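Local coordinates for two-domain protein containing predicted PHP-like metal-dependent phosphoesterase (Bacteroides vulgatus ATCC 8482, PDB 3E38) that binds three zinc ions in a predicted PHP-like phosphoesterase domain joined to an Ig-like domain, and is probably a metal-dependent hydrolase, perhaps a nuclease, at residues D22-G32 with I51-H62; M189-I199 with E209-F217. All coordinates share one frame; numbering follows the deposited sequence.

Contact 1: D22-G32 with I51-H62; sequences DFHMHSVFSDG and ISLTEHIEYRPH. With ZN (zinc ion), chain J; ZN (zinc ion), chain I.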
loop_
_atom_site.group_PDB
_atom_site.type_symbol
_atom_site.label_atom_id
_atom_site.label_comp_id
_atom_site.label_asym_id
_atom_site.label_seq_id
_atom_site.Cartn_x
_atom_site.Cartn_y
_atom_site.Cartn_z
ATOM N N ASP B 22 19.697 10.902 -11.321
ATOM C CA ASP B 22 20.392 10.362 -10.121
ATOM C C ASP B 22 21.871 10.211 -10.467
ATOM O O ASP B 22 22.286 9.301 -11.197
ATOM C CB ASP B 22 19.763 9.052 -9.665
ATOM C CG ASP B 22 20.220 8.611 -8.293
ATOM O OD1 ASP B 22 20.969 9.379 -7.657
ATOM O OD2 ASP B 22 19.800 7.497 -7.856
ATOM N N PHE B 23 22.668 11.126 -9.942
ATOM C CA PHE B 23 24.077 11.224 -10.345
ATOM C C PHE B 23 25.055 10.529 -9.414
ATOM O O PHE B 23 26.242 10.823 -9.413
ATOM C CB PHE B 23 24.454 12.708 -10.448
ATOM C CG PHE B 23 23.679 13.480 -11.500
ATOM C CD1 PHE B 23 23.731 13.099 -12.829
ATOM C CD2 PHE B 23 22.971 14.607 -11.165
ATOM C CE1 PHE B 23 23.081 13.807 -13.783
ATOM C CE2 PHE B 23 22.301 15.329 -12.125
ATOM C CZ PHE B 23 22.351 14.923 -13.428
ATOM N N HIS B 24 24.530 9.636 -8.593
ATOM C CA HIS B 24 25.341 8.999 -7.551
ATOM C C HIS B 24 24.721 7.710 -7.058
ATOM O O HIS B 24 23.688 7.677 -6.411
ATOM C CB HIS B 24 25.472 9.979 -6.381
ATOM C CG HIS B 24 26.462 9.587 -5.339
ATOM N ND1 HIS B 24 26.977 10.507 -4.450
ATOM C CD2 HIS B 24 27.090 8.420 -5.082
ATOM C CE1 HIS B 24 27.848 9.913 -3.658
ATOM N NE2 HIS B 24 27.935 8.646 -4.014
HETATM N N MSE B 25 25.378 6.629 -7.409
HETATM C CA MSE B 25 24.920 5.321 -7.014
HETATM C C MSE B 25 26.023 4.302 -7.186
HETATM O O MSE B 25 27.033 4.578 -7.842
HETATM C CB MSE B 25 23.705 4.942 -7.838
HETATM C CG MSE B 25 23.989 4.722 -9.283
HETATM SE SE MSE B 25 22.348 4.529 -10.338
HETATM C CE MSE B 25 21.616 6.240 -9.937
ATOM N N HIS B 26 25.741 3.114 -6.660
ATOM C CA HIS B 26 26.695 2.005 -6.585
ATOM C C HIS B 26 26.199 0.630 -6.911
ATOM O O HIS B 26 25.035 0.339 -6.782
ATOM C CB HIS B 26 27.267 1.962 -5.178
ATOM C CG HIS B 26 27.907 3.247 -4.774
ATOM N ND1 HIS B 26 29.246 3.513 -4.970
ATOM C CD2 HIS B 26 27.377 4.356 -4.217
ATOM C CE1 HIS B 26 29.516 4.722 -4.510
ATOM N NE2 HIS B 26 28.395 5.247 -4.032
ATOM N N SER B 27 27.140 -0.182 -7.399
ATOM C CA SER B 27 26.891 -1.587 -7.751
ATOM C C SER B 27 27.928 -2.448 -7.035
ATOM O O SER B 27 28.735 -1.954 -6.284
ATOM C CB SER B 27 26.937 -1.852 -9.257
ATOM O OG SER B 27 28.266 -1.918 -9.806
ATOM N N VAL B 28 27.863 -3.743 -7.262
ATOM C CA VAL B 28 28.781 -4.676 -6.637
ATOM C C VAL B 28 30.256 -4.479 -7.091
ATOM O O VAL B 28 31.168 -5.173 -6.617
ATOM C CB VAL B 28 28.370 -6.175 -6.971
ATOM C CG1 VAL B 28 27.107 -6.579 -6.217
ATOM C CG2 VAL B 28 28.241 -6.381 -8.452
ATOM N N PHE B 29 30.449 -3.538 -8.023
ATOM C CA PHE B 29 31.758 -3.244 -8.626
ATOM C C PHE B 29 32.486 -2.250 -7.729
ATOM O O PHE B 29 33.646 -1.940 -7.922
ATOM C CB PHE B 29 31.642 -2.862 -10.102
ATOM C CG PHE B 29 31.474 -4.067 -11.025
ATOM C CD1 PHE B 29 30.243 -4.641 -11.240
ATOM C CD2 PHE B 29 32.543 -4.594 -11.693
ATOM C CE1 PHE B 29 30.101 -5.754 -12.042
ATOM C CE2 PHE B 29 32.424 -5.719 -12.493
ATOM C CZ PHE B 29 31.177 -6.284 -12.684
ATOM N N SER B 30 31.750 -1.786 -6.719
ATOM C CA SER B 30 32.340 -1.094 -5.544
ATOM C C SER B 30 31.662 -1.726 -4.336
ATOM O O SER B 30 31.750 -2.932 -4.169
ATOM C CB SER B 30 32.275 0.457 -5.509
ATOM O OG SER B 30 31.008 0.973 -5.833
ATOM N N ASP B 31 30.938 -0.913 -3.570
ATOM C CA ASP B 31 30.294 -1.345 -2.295
ATOM C C ASP B 31 28.778 -1.458 -2.402
ATOM O O ASP B 31 28.081 -1.688 -1.452
ATOM C CB ASP B 31 30.706 -0.437 -1.095
ATOM C CG ASP B 31 30.248 1.008 -1.240
ATOM O OD1 ASP B 31 29.893 1.372 -2.364
ATOM O OD2 ASP B 31 30.262 1.811 -0.245
ATOM N N GLY B 32 28.287 -1.282 -3.601
ATOM C CA GLY B 32 26.876 -1.509 -3.897
ATOM C C GLY B 32 26.522 -2.987 -3.789
ATOM O O GLY B 32 27.393 -3.845 -3.768
ATOM N N ILE B 51 21.165 8.629 -15.314
ATOM C CA ILE B 51 21.882 8.160 -14.150
ATOM C C ILE B 51 23.353 8.130 -14.384
ATOM O O ILE B 51 23.812 8.137 -15.485
ATOM C CB ILE B 51 21.481 6.681 -13.778
ATOM C CG1 ILE B 51 21.926 5.717 -14.862
ATOM C CG2 ILE B 51 19.975 6.543 -13.518
ATOM C CD1 ILE B 51 21.619 4.227 -14.557
ATOM N N SER B 52 24.081 8.097 -13.294
ATOM C CA SER B 52 25.502 7.887 -13.331
ATOM C C SER B 52 25.858 6.867 -12.250
ATOM O O SER B 52 25.659 7.135 -11.060
ATOM C CB SER B 52 26.242 9.211 -13.082
ATOM O OG SER B 52 27.653 9.068 -13.216
ATOM N N LEU B 53 26.341 5.706 -12.680
ATOM C CA LEU B 53 26.832 4.665 -11.767
ATOM C C LEU B 53 28.251 5.113 -11.403
ATOM O O LEU B 53 29.199 5.031 -12.208
ATOM C CB LEU B 53 26.778 3.297 -12.425
ATOM C CG LEU B 53 26.995 2.014 -11.626
ATOM C CD1 LEU B 53 26.205 1.986 -10.342
ATOM C CD2 LEU B 53 26.630 0.801 -12.516
ATOM N N THR B 54 28.354 5.669 -10.197
ATOM C CA THR B 54 29.564 6.292 -9.715
ATOM C C THR B 54 30.236 5.469 -8.646
ATOM O O THR B 54 30.169 5.787 -7.476
ATOM C CB THR B 54 29.263 7.687 -9.154
ATOM O OG1 THR B 54 28.485 7.561 -7.957
ATOM C CG2 THR B 54 28.538 8.531 -10.184
ATOM N N GLU B 55 30.948 4.443 -9.091
ATOM C CA GLU B 55 31.668 3.535 -8.194
ATOM C C GLU B 55 32.805 4.271 -7.474
ATOM O O GLU B 55 33.392 5.249 -7.962
ATOM C CB GLU B 55 32.253 2.311 -8.913
ATOM C CG GLU B 55 31.363 1.504 -9.906
ATOM C CD GLU B 55 30.140 0.812 -9.343
ATOM O OE1 GLU B 55 29.848 0.894 -8.130
ATOM O OE2 GLU B 55 29.449 0.151 -10.164
ATOM N N HIS B 56 33.081 3.795 -6.270
ATOM C CA HIS B 56 34.216 4.291 -5.516
ATOM C C HIS B 56 35.437 3.866 -6.302
ATOM O O HIS B 56 35.526 2.731 -6.792
ATOM C CB HIS B 56 34.333 3.658 -4.117
ATOM C CG HIS B 56 33.237 4.023 -3.178
ATOM N ND1 HIS B 56 33.181 5.248 -2.544
ATOM C CD2 HIS B 56 32.174 3.319 -2.734
ATOM C CE1 HIS B 56 32.115 5.288 -1.770
ATOM N NE2 HIS B 56 31.480 4.132 -1.872
ATOM N N ILE B 57 36.381 4.784 -6.384
ATOM C CA ILE B 57 37.648 4.528 -7.008
ATOM C C ILE B 57 38.475 3.751 -5.990
ATOM O O ILE B 57 38.977 2.661 -6.284
ATOM C CB ILE B 57 38.409 5.852 -7.412
ATOM C CG1 ILE B 57 37.682 6.546 -8.586
ATOM C CG2 ILE B 57 39.893 5.556 -7.715
ATOM C CD1 ILE B 57 37.766 5.797 -9.934
ATOM N N GLU B 58 38.526 4.283 -4.770
ATOM C CA GLU B 58 39.429 3.756 -3.729
ATOM C C GLU B 58 38.855 2.616 -2.900
ATOM O O GLU B 58 39.586 1.867 -2.285
ATOM C CB GLU B 58 39.882 4.875 -2.770
ATOM C CG GLU B 58 40.596 6.040 -3.431
ATOM C CD GLU B 58 39.651 7.032 -4.050
ATOM O OE1 GLU B 58 38.453 6.707 -4.146
ATOM O OE2 GLU B 58 40.091 8.136 -4.415
ATOM N N TYR B 59 37.541 2.471 -2.907
ATOM C CA TYR B 59 36.902 1.468 -2.081
ATOM C C TYR B 59 36.093 0.457 -2.867
ATOM O O TYR B 59 34.988 0.725 -3.316
ATOM C CB TYR B 59 36.027 2.178 -1.063
ATOM C CG TYR B 59 35.383 1.275 -0.040
ATOM C CD1 TYR B 59 36.171 0.482 0.782
ATOM C CD2 TYR B 59 33.997 1.251 0.140
ATOM C CE1 TYR B 59 35.604 -0.320 1.748
ATOM C CE2 TYR B 59 33.408 0.458 1.115
ATOM C CZ TYR B 59 34.231 -0.333 1.910
ATOM O OH TYR B 59 33.725 -1.165 2.880
ATOM N N ARG B 60 36.649 -0.738 -2.936
ATOM C CA ARG B 60 36.058 -1.882 -3.694
ATOM C C ARG B 60 36.192 -3.161 -2.876
ATOM O O ARG B 60 37.082 -3.977 -3.074
ATOM C CB ARG B 60 36.784 -2.022 -5.043
ATOM C CG ARG B 60 36.615 -0.785 -5.978
ATOM C CD ARG B 60 37.110 -1.064 -7.363
ATOM N NE ARG B 60 38.565 -1.129 -7.390
ATOM C CZ ARG B 60 39.275 -1.573 -8.424
ATOM N NH1 ARG B 60 38.687 -2.037 -9.536
ATOM N NH2 ARG B 60 40.582 -1.583 -8.326
ATOM N N PRO B 61 35.297 -3.333 -1.924
ATOM C CA PRO B 61 35.501 -4.447 -1.015
ATOM C C PRO B 61 35.206 -5.808 -1.604
ATOM O O PRO B 61 35.429 -6.809 -0.933
ATOM C CB PRO B 61 34.502 -4.154 0.100
ATOM C CG PRO B 61 33.392 -3.434 -0.589
ATOM C CD PRO B 61 34.153 -2.514 -1.543
ATOM N N HIS B 62 34.725 -5.859 -2.834
ATOM C CA HIS B 62 34.378 -7.160 -3.416
ATOM C C HIS B 62 35.431 -7.603 -4.373
ATOM O O HIS B 62 35.299 -8.654 -5.023
ATOM C CB HIS B 62 33.076 -7.099 -4.184
ATOM C CG HIS B 62 31.901 -6.682 -3.363
ATOM N ND1 HIS B 62 30.896 -5.889 -3.864
ATOM C CD2 HIS B 62 31.580 -6.928 -2.073
ATOM C CE1 HIS B 62 30.003 -5.670 -2.917
ATOM N NE2 HIS B 62 30.393 -6.288 -1.822
HETATM ZN ZN ZN J . 29.718 3.402 -0.898
HETATM ZN ZN ZN I . 28.687 7.032 -2.741
HETATM O O HOH W 1 36.015 -3.489 -9.695
HETATM O O HOH W 2 34.188 -4.154 -4.929
HETATM O O HOH W 3 29.142 8.580 -1.375
#
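Glu55 turns its carboxylate into the tight turn at residues 27-30, where three of the hydrogen bonds between these segments meet. OE1 has two donors: Ser27 N meets its syn lone pair at 3.0 Å in a nearly straight bond (170°), while Ser30 OG comes from the anti side, 2.6 Å from OE1 and somewhat out of the carboxylate plane. A fold in the Glu55 chain (chi2 -63°) puts OE1 between them. Ser27 OG lies against OE2 at a doubtfully short distance; it also accepts from Phe29 N, an ST turn within the type I turn. Ser30 OG carries the network onward, taking His26 ND1 at 3.2 Å in the ring plane, which, with the zinc at NE2, helps fix the rotation of the ring. Further along, His62 ND1 donates to Val28 O at 2.9 Å.

Metal bonds come next. His24 and His26, the His-x-His pair with which PHP domains open their site, bind one zinc ion through NE2; Glu167 is a polar partner of His24. Asp31 chelates the second unevenly, OD2 being modelled doubtfully close and OD1 2.5 Å from the zinc. His56 NE2 joins it, while His56 ND1 bonds Thr95 OG1. The His26 and His56 rings form an offset stack, planes at 22°, with His26 CE1 over one His56 face.

Backbone bonds join Ser52 N to Asp22 O and Thr54 N to Met25 O, 2.9 Å; the Thr54 hydroxyl adds a bond from Met25 N. Met25, a selenomethionine, touches Leu53 CD1 through CG at 3.7 Å and Ile51 through CE.

Asp22 and Ile51 pair in parallel where strands 17-22 and 50-56 adjoin. Helix 36-45 packs on Ile51 and Leu53, strand 102-106 touches Phe23, His24 and Thr54, and strand 87-95 flanks His56.

Contact 2: M189-I199 with E209-F217; sequences MIGTSDIHQPI and EHRTMTFVF. With ZN (zinc ion), chain I; ZN (zinc ion), chain J.
Thr214 OG1 donates to Gly191 O at 2.7 Å, bridging strands 189-192 and 213-217 where they draw together in the curled sheet of the PHP domain, a distorted beta/alpha barrel. The strand segments run at 133° to each other, and Thr214 N comes within 3.2 Å of Gly191 O, but at a poor angle. The hydroxyl makes the bond instead. It sits beside its own backbone N (chi1 -54°) and approaches the carbonyl from the flank, with a C=O...OG1 angle of 115°. Gly191 has no side chain, and the two backbones close up here.

Two residues earlier, Thr212 turns its methyl to the other segment, CG2 resting 3.2 Å from Thr192 O, while its hydroxyl bonds Gly171 O. Ile190 CG2 packs against Thr214 OG1.

Arg211 provides the next contact. Ile199 CD1 lies over the middle of its guanidinium face, 3.9 Å from CZ, the two side chains crossing at about a right angle. Salt bridges to Asp22 and Asp46 hold the charged group, and the isoleucine methyl lies on the guanidinium plane between its nitrogens.

Past the strand end, Ser193 OG accepts from Ile195 N at 3.0 Å in an ST turn, and the same hydroxyl has Asp22 as a further partner. The turn leads into the Asp-x-His pair that is a metal-binding motif of PHP domains. Asp194 OD1 reaches one zinc ion at 2.5 Å, on the side of the site that faces the 22-32 loop. His196 NE2 binds the other zinc ion at 2.1 Å, and on the far side of the same ring ND1 makes a weak bond of 2.8 Å to Asp194 O.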
loop_
_atom_site.group_PDB
_atom_site.type_symbol
_atom_site.label_atom_id
_atom_site.label_comp_id
_atom_site.label_asym_id
_atom_site.label_seq_id
_atom_site.Cartn_x
_atom_site.Cartn_y
_atom_site.Cartn_z
HETATM N N MSE B 189 23.140 22.993 -7.156
HETATM C CA MSE B 189 22.567 22.175 -6.072
HETATM C C MSE B 189 22.164 20.847 -6.656
HETATM O O MSE B 189 21.466 20.787 -7.661
HETATM C CB MSE B 189 21.360 22.842 -5.427
HETATM C CG MSE B 189 21.683 24.205 -4.851
HETATM SE SE MSE B 189 20.152 24.875 -3.968
HETATM C CE MSE B 189 20.716 26.800 -3.932
ATOM N N ILE B 190 22.680 19.812 -6.012
ATOM C CA ILE B 190 22.508 18.421 -6.413
ATOM C C ILE B 190 21.780 17.554 -5.401
ATOM O O ILE B 190 21.928 17.686 -4.207
ATOM C CB ILE B 190 23.870 17.725 -6.686
ATOM C CG1 ILE B 190 24.621 18.368 -7.836
ATOM C CG2 ILE B 190 23.643 16.225 -7.082
ATOM C CD1 ILE B 190 23.996 18.119 -9.203
ATOM N N GLY B 191 21.034 16.597 -5.918
ATOM C CA GLY B 191 20.396 15.638 -5.041
ATOM C C GLY B 191 20.438 14.240 -5.617
ATOM O O GLY B 191 20.031 14.005 -6.755
ATOM N N THR B 192 20.922 13.316 -4.803
ATOM C CA THR B 192 21.123 11.939 -5.262
ATOM C C THR B 192 20.731 10.896 -4.240
ATOM O O THR B 192 20.455 11.202 -3.098
ATOM C CB THR B 192 22.578 11.708 -5.638
ATOM O OG1 THR B 192 23.347 11.685 -4.446
ATOM C CG2 THR B 192 23.104 12.837 -6.528
ATOM N N SER B 193 20.706 9.652 -4.706
ATOM C CA SER B 193 20.318 8.536 -3.873
ATOM C C SER B 193 21.526 8.002 -3.128
ATOM O O SER B 193 21.462 7.745 -1.953
ATOM C CB SER B 193 19.684 7.397 -4.683
ATOM O OG SER B 193 20.605 6.712 -5.499
ATOM N N ASP B 194 22.644 7.875 -3.819
ATOM C CA ASP B 194 23.815 7.259 -3.212
ATOM C C ASP B 194 23.437 5.819 -2.855
ATOM O O ASP B 194 23.910 5.221 -1.891
ATOM C CB ASP B 194 24.294 8.070 -1.985
ATOM C CG ASP B 194 25.742 7.771 -1.634
ATOM O OD1 ASP B 194 26.285 6.812 -2.248
ATOM O OD2 ASP B 194 26.367 8.501 -0.798
ATOM N N ILE B 195 22.558 5.263 -3.681
ATOM C CA ILE B 195 22.032 3.901 -3.458
ATOM C C ILE B 195 23.073 2.799 -3.514
ATOM O O ILE B 195 23.867 2.761 -4.423
ATOM C CB ILE B 195 20.828 3.588 -4.421
ATOM C CG1 ILE B 195 20.117 2.317 -3.965
ATOM C CG2 ILE B 195 21.247 3.610 -5.904
ATOM C CD1 ILE B 195 19.257 2.556 -2.681
ATOM N N HIS B 196 23.061 1.945 -2.478
ATOM C CA HIS B 196 23.902 0.712 -2.383
ATOM C C HIS B 196 23.028 -0.522 -2.413
ATOM O O HIS B 196 23.305 -1.498 -3.100
ATOM C CB HIS B 196 24.778 0.674 -1.131
ATOM C CG HIS B 196 25.829 1.751 -1.074
ATOM N ND1 HIS B 196 25.514 3.095 -1.019
ATOM C CD2 HIS B 196 27.184 1.684 -1.028
ATOM C CE1 HIS B 196 26.628 3.812 -0.958
ATOM N NE2 HIS B 196 27.657 2.981 -0.942
ATOM N N GLN B 197 21.929 -0.451 -1.675
ATOM C CA GLN B 197 20.989 -1.557 -1.574
ATOM C C GLN B 197 20.106 -1.604 -2.801
ATOM O O GLN B 197 20.189 -0.732 -3.634
ATOM C CB GLN B 197 20.071 -1.342 -0.369
ATOM C CG GLN B 197 20.727 -1.363 0.972
ATOM C CD GLN B 197 21.077 -2.763 1.444
ATOM O OE1 GLN B 197 20.685 -3.767 0.839
ATOM N NE2 GLN B 197 21.827 -2.835 2.533
ATOM N N PRO B 198 19.297 -2.652 -2.951
ATOM C CA PRO B 198 18.243 -2.505 -3.968
ATOM C C PRO B 198 17.404 -1.247 -3.621
ATOM O O PRO B 198 17.317 -0.849 -2.447
ATOM C CB PRO B 198 17.443 -3.827 -3.850
ATOM C CG PRO B 198 18.500 -4.832 -3.344
ATOM C CD PRO B 198 19.342 -4.001 -2.371
ATOM N N ILE B 199 16.891 -0.557 -4.639
ATOM C CA ILE B 199 16.201 0.714 -4.414
ATOM C C ILE B 199 14.999 0.522 -3.464
ATOM O O ILE B 199 14.760 1.320 -2.567
ATOM C CB ILE B 199 15.791 1.411 -5.768
ATOM C CG1 ILE B 199 15.488 2.895 -5.569
ATOM C CG2 ILE B 199 14.617 0.674 -6.458
ATOM C CD1 ILE B 199 16.746 3.803 -5.197
ATOM N N GLU B 209 7.025 7.071 -1.036
ATOM C CA GLU B 209 8.386 7.622 -0.984
ATOM C C GLU B 209 9.051 7.521 -2.349
ATOM O O GLU B 209 8.679 6.741 -3.197
ATOM C CB GLU B 209 9.241 6.907 0.056
ATOM C CG GLU B 209 8.775 7.104 1.476
ATOM C CD GLU B 209 9.675 6.453 2.478
ATOM O OE1 GLU B 209 10.799 6.006 2.111
ATOM O OE2 GLU B 209 9.244 6.379 3.654
ATOM N N HIS B 210 10.055 8.352 -2.548
ATOM C CA HIS B 210 10.787 8.370 -3.820
ATOM C C HIS B 210 12.243 8.597 -3.585
ATOM O O HIS B 210 12.662 9.291 -2.641
ATOM C CB HIS B 210 10.251 9.504 -4.714
ATOM C CG HIS B 210 10.506 10.850 -4.136
ATOM N ND1 HIS B 210 11.701 11.505 -4.314
ATOM C CD2 HIS B 210 9.785 11.606 -3.279
ATOM C CE1 HIS B 210 11.689 12.639 -3.637
ATOM N NE2 HIS B 210 10.536 12.726 -2.997
ATOM N N ARG B 211 13.040 8.088 -4.507
ATOM C CA ARG B 211 14.467 8.211 -4.364
ATOM C C ARG B 211 14.826 9.670 -4.442
ATOM O O ARG B 211 14.252 10.394 -5.231
ATOM C CB ARG B 211 15.224 7.421 -5.437
ATOM C CG ARG B 211 15.394 8.141 -6.774
ATOM C CD ARG B 211 16.534 7.537 -7.575
ATOM N NE ARG B 211 16.102 6.307 -8.202
ATOM C CZ ARG B 211 16.895 5.415 -8.761
ATOM N NH1 ARG B 211 18.201 5.588 -8.768
ATOM N NH2 ARG B 211 16.356 4.331 -9.308
ATOM N N THR B 212 15.760 10.101 -3.602
ATOM C CA THR B 212 16.268 11.473 -3.664
ATOM C C THR B 212 16.907 11.665 -5.025
ATOM O O THR B 212 17.624 10.819 -5.533
ATOM C CB THR B 212 17.248 11.721 -2.522
ATOM O OG1 THR B 212 16.511 11.569 -1.311
ATOM C CG2 THR B 212 17.879 13.107 -2.576
HETATM N N MSE B 213 16.588 12.761 -5.656
HETATM C CA MSE B 213 17.077 12.953 -7.004
HETATM C C MSE B 213 17.220 14.395 -7.382
HETATM O O MSE B 213 17.023 15.269 -6.580
HETATM C CB MSE B 213 16.088 12.303 -7.980
HETATM C CG MSE B 213 14.722 13.003 -8.024
HETATM SE SE MSE B 213 13.451 12.093 -9.214
HETATM C CE MSE B 213 13.209 10.490 -8.124
ATOM N N THR B 214 17.582 14.624 -8.638
ATOM C CA THR B 214 17.748 16.009 -9.153
ATOM C C THR B 214 16.907 16.284 -10.376
ATOM O O THR B 214 16.883 15.518 -11.344
ATOM C CB THR B 214 19.224 16.356 -9.518
ATOM O OG1 THR B 214 20.073 16.099 -8.413
ATOM C CG2 THR B 214 19.379 17.793 -9.939
ATOM N N PHE B 215 16.141 17.351 -10.279
ATOM C CA PHE B 215 15.425 17.859 -11.436
ATOM C C PHE B 215 16.405 18.742 -12.216
ATOM O O PHE B 215 16.981 19.721 -11.660
ATOM C CB PHE B 215 14.174 18.683 -11.074
ATOM C CG PHE B 215 13.077 17.897 -10.460
ATOM C CD1 PHE B 215 13.064 16.519 -10.562
ATOM C CD2 PHE B 215 11.987 18.545 -9.878
ATOM C CE1 PHE B 215 12.036 15.779 -9.998
ATOM C CE2 PHE B 215 10.933 17.813 -9.322
ATOM C CZ PHE B 215 10.963 16.436 -9.379
ATOM N N VAL B 216 16.608 18.373 -13.483
ATOM C CA VAL B 216 17.490 19.108 -14.401
ATOM C C VAL B 216 16.680 19.738 -15.540
ATOM O O VAL B 216 15.994 19.045 -16.307
ATOM C CB VAL B 216 18.633 18.211 -14.977
ATOM C CG1 VAL B 216 19.643 19.034 -15.803
ATOM C CG2 VAL B 216 19.385 17.463 -13.858
ATOM N N PHE B 217 16.789 21.060 -15.652
ATOM C CA PHE B 217 16.047 21.814 -16.681
ATOM C C PHE B 217 16.934 22.064 -17.891
ATOM O O PHE B 217 17.677 23.051 -17.992
ATOM C CB PHE B 217 15.471 23.098 -16.105
ATOM C CG PHE B 217 14.768 22.895 -14.797
ATOM C CD1 PHE B 217 13.502 22.349 -14.755
ATOM C CD2 PHE B 217 15.388 23.221 -13.604
ATOM C CE1 PHE B 217 12.864 22.154 -13.547
ATOM C CE2 PHE B 217 14.749 23.030 -12.426
ATOM C CZ PHE B 217 13.484 22.492 -12.396
HETATM ZN ZN ZN I . 28.687 7.032 -2.741
HETATM ZN ZN ZN J . 29.718 3.402 -0.898
HETATM O O HOH W 3 29.142 8.580 -1.375
#

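Contact 1 and contact 2 lie 14 Å apart between centres, yet they build the same metal centre from loops at the ends of different strands. His24 and His26 meet Asp194 on one zinc ion, which also carries a water; Asp31 and His56 meet His196 on the other, 4.2 Å from the first, measured zinc to zinc. Behind the metals, Asp22 ties the two together: OD2 accepts a probable hydrogen bond from Ser193 OG at 2.6 Å and forms a salt bridge with Arg211 NH1 at 2.7 Å. Glu93 also binds the first zinc ion, and a third one with His102 and His137. A cacodylate, probably from the crystallisation liquor, lies near His56.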